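Local structure of phosphoglycolate phosphatase (Thermoplasma acidophilum, 1KYT) at residues A[167-172]-A[185-190]. The protein hydrolyses 2-phosphoglycolate to glycolate and phosphate with the help of magnesium and, less efficiently, releases phosphate from pyrophosphate. The protein carries 1 engineered substitution. Numbering follows the deposited sequence.
Sequences LEYDEI and FQLPVR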
loop_
_atom_site.group_PDB
_atom_site.type_symbol
_atom_site.label_atom_id
_atom_site.label_comp_id
_atom_site.label_asym_id
_atom_site.label_seq_id
_atom_site.Cartn_x
_atom_site.Cartn_y
_atom_site.Cartn_z
ATOM N N LEU A 167 -13.482 6.069 -11.098
ATOM C CA LEU A 167 -12.466 5.967 -12.126
ATOM C C LEU A 167 -11.771 4.610 -12.106
ATOM O O LEU A 167 -11.903 3.833 -11.159
ATOM C CB LEU A 167 -11.410 7.058 -11.927
ATOM C CG LEU A 167 -11.866 8.521 -11.990
ATOM C CD1 LEU A 167 -10.673 9.450 -11.751
ATOM C CD2 LEU A 167 -12.492 8.799 -13.343
ATOM N N GLU A 168 -11.056 4.332 -13.185
ATOM C CA GLU A 168 -10.258 3.125 -13.297
ATOM C C GLU A 168 -8.906 3.681 -12.887
ATOM O O GLU A 168 -8.665 4.876 -13.052
ATOM C CB GLU A 168 -10.202 2.650 -14.747
ATOM C CG GLU A 168 -11.546 2.250 -15.329
ATOM C CD GLU A 168 -12.176 1.086 -14.588
ATOM O OE1 GLU A 168 -11.468 0.084 -14.335
ATOM O OE2 GLU A 168 -13.381 1.168 -14.264
ATOM N N TYR A 169 -8.040 2.845 -12.331
ATOM C CA TYR A 169 -6.711 3.297 -11.931
ATOM C C TYR A 169 -5.961 3.980 -13.076
ATOM O O TYR A 169 -5.268 4.974 -12.868
ATOM C CB TYR A 169 -5.869 2.114 -11.441
ATOM C CG TYR A 169 -6.129 1.702 -10.013
ATOM C CD1 TYR A 169 -5.932 2.596 -8.965
ATOM C CD2 TYR A 169 -6.537 0.406 -9.706
ATOM C CE1 TYR A 169 -6.131 2.204 -7.632
ATOM C CE2 TYR A 169 -6.740 0.002 -8.387
ATOM C CZ TYR A 169 -6.533 0.905 -7.357
ATOM O OH TYR A 169 -6.716 0.498 -6.054
ATOM N N ASP A 170 -6.093 3.448 -14.286
ATOM C CA ASP A 170 -5.381 4.031 -15.409
ATOM C C ASP A 170 -5.928 5.363 -15.890
ATOM O O ASP A 170 -5.425 5.918 -16.857
ATOM C CB ASP A 170 -5.298 3.064 -16.585
ATOM C CG ASP A 170 -4.174 3.428 -17.536
ATOM O OD1 ASP A 170 -4.323 3.226 -18.757
ATOM O OD2 ASP A 170 -3.128 3.919 -17.053
ATOM N N GLU A 171 -6.968 5.871 -15.225
ATOM C CA GLU A 171 -7.513 7.179 -15.569
ATOM C C GLU A 171 -6.939 8.176 -14.566
ATOM O O GLU A 171 -7.226 9.369 -14.619
ATOM C CB GLU A 171 -9.040 7.172 -15.474
ATOM C CG GLU A 171 -9.708 6.276 -16.500
ATOM C CD GLU A 171 -11.211 6.274 -16.376
ATOM O OE1 GLU A 171 -11.734 5.828 -15.333
ATOM O OE2 GLU A 171 -11.875 6.726 -17.327
ATOM N N ILE A 172 -6.121 7.667 -13.652
ATOM C CA ILE A 172 -5.520 8.489 -12.612
ATOM C C ILE A 172 -4.025 8.612 -12.815
ATOM O O ILE A 172 -3.341 7.625 -13.095
ATOM C CB ILE A 172 -5.749 7.891 -11.203
ATOM C CG1 ILE A 172 -7.235 7.942 -10.840
ATOM C CG2 ILE A 172 -4.888 8.643 -10.151
ATOM C CD1 ILE A 172 -7.547 7.181 -9.577
ATOM N N PHE A 185 2.517 5.352 -5.649
ATOM C CA PHE A 185 3.144 4.958 -6.916
ATOM C C PHE A 185 3.058 3.445 -7.136
ATOM O O PHE A 185 3.133 2.964 -8.266
ATOM C CB PHE A 185 4.611 5.408 -6.977
ATOM C CG PHE A 185 4.796 6.770 -7.578
ATOM C CD1 PHE A 185 4.337 7.913 -6.915
ATOM C CD2 PHE A 185 5.374 6.908 -8.834
ATOM C CE1 PHE A 185 4.447 9.168 -7.499
ATOM C CE2 PHE A 185 5.488 8.165 -9.425
ATOM C CZ PHE A 185 5.021 9.296 -8.756
ATOM N N GLN A 186 2.903 2.686 -6.064
ATOM C CA GLN A 186 2.818 1.248 -6.232
ATOM C C GLN A 186 1.421 0.809 -6.663
ATOM O O GLN A 186 1.187 -0.373 -6.898
ATOM C CB GLN A 186 3.287 0.519 -4.962
ATOM C CG GLN A 186 2.601 0.905 -3.657
ATOM C CD GLN A 186 1.322 0.116 -3.381
ATOM O OE1 GLN A 186 1.330 -1.118 -3.345
ATOM N NE2 GLN A 186 0.221 0.831 -3.165
ATOM N N LEU A 187 0.493 1.760 -6.771
ATOM C CA LEU A 187 -0.861 1.454 -7.235
ATOM C C LEU A 187 -0.820 1.351 -8.759
ATOM O O LEU A 187 0.122 1.825 -9.385
ATOM C CB LEU A 187 -1.853 2.548 -6.822
ATOM C CG LEU A 187 -2.088 2.749 -5.326
ATOM C CD1 LEU A 187 -2.952 3.979 -5.112
ATOM C CD2 LEU A 187 -2.752 1.514 -4.738
ATOM N N PRO A 188 -1.856 0.758 -9.383
ATOM C CA PRO A 188 -1.908 0.595 -10.840
ATOM C C PRO A 188 -2.256 1.860 -11.611
ATOM O O PRO A 188 -2.804 1.797 -12.712
ATOM C CB PRO A 188 -2.969 -0.501 -11.036
ATOM C CG PRO A 188 -3.128 -1.112 -9.665
ATOM C CD PRO A 188 -2.982 0.058 -8.761
ATOM N N VAL A 189 -1.913 3.005 -11.034
ATOM C CA VAL A 189 -2.191 4.291 -11.647
ATOM C C VAL A 189 -1.100 4.692 -12.630
ATOM O O VAL A 189 -0.088 3.998 -12.765
ATOM C CB VAL A 189 -2.277 5.372 -10.573
ATOM C CG1 VAL A 189 -3.432 5.089 -9.639
ATOM C CG2 VAL A 189 -0.956 5.396 -9.775
ATOM N N ARG A 190 -1.314 5.810 -13.319
ATOM C CA ARG A 190 -0.314 6.332 -14.243
ATOM C C ARG A 190 0.618 7.142 -13.337
ATOM O O ARG A 190 0.171 7.742 -12.357
ATOM C CB ARG A 190 -0.943 7.241 -15.295
ATOM C CG ARG A 190 -0.080 7.407 -16.536
ATOM C CD ARG A 190 -0.062 6.124 -17.363
ATOM N NE ARG A 190 -1.387 5.800 -17.893
ATOM C CZ ARG A 190 -1.973 6.455 -18.891
ATOM N NH1 ARG A 190 -1.353 7.464 -19.474
ATOM N NH2 ARG A 190 -3.191 6.117 -19.292
HETATM O O HOH W 1 -1.712 2.616 -14.857
#
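Tyr169 and Pro188 meet in a CH-pi contact: CD of the proline stands 3.6 Å from the centroid of the Tyr169 ring, only 6° off the ring normal. With CG beside the backbone N (chi1 -81°), the tyrosine ring lies across Pro188, and Val189 CG1 approaches Tyr169 CD1 obliquely at 3.6 Å. The same methyl packs against Ile172 CG2.

A salt bridge closes the other end. Arg190, its chain bent at chi2 and chi3, grips Asp170 side-on with two nitrogens. Arg190 NE reaches Asp170 OD2 at 2.7 Å, with the acceptor in the guanidinium plane, while the longer bond from Arg190 NH2 meets Asp170 OD1 from above the carboxylate; the two planes lie 48° apart. His3 adds further bonds to both partners, through ND1 to Asp170 OD1 and through its carbonyl to Arg190 NH2.

Between these ends, Arg190 N hydrogen-bonds to Ile172 O at 2.7 Å, beginning the parallel pairing of strands 172-175 and 190-193 in the Rossmann-like core of this HAD hydrolase. The contact thus joins the two loops leading into these strands, the first through its 3-10 turn 169-171, beside helix 154-164, whose Asn159 hydrogen-bonds Tyr169 OH, while Phe156 of the second subunit packs on Pro188.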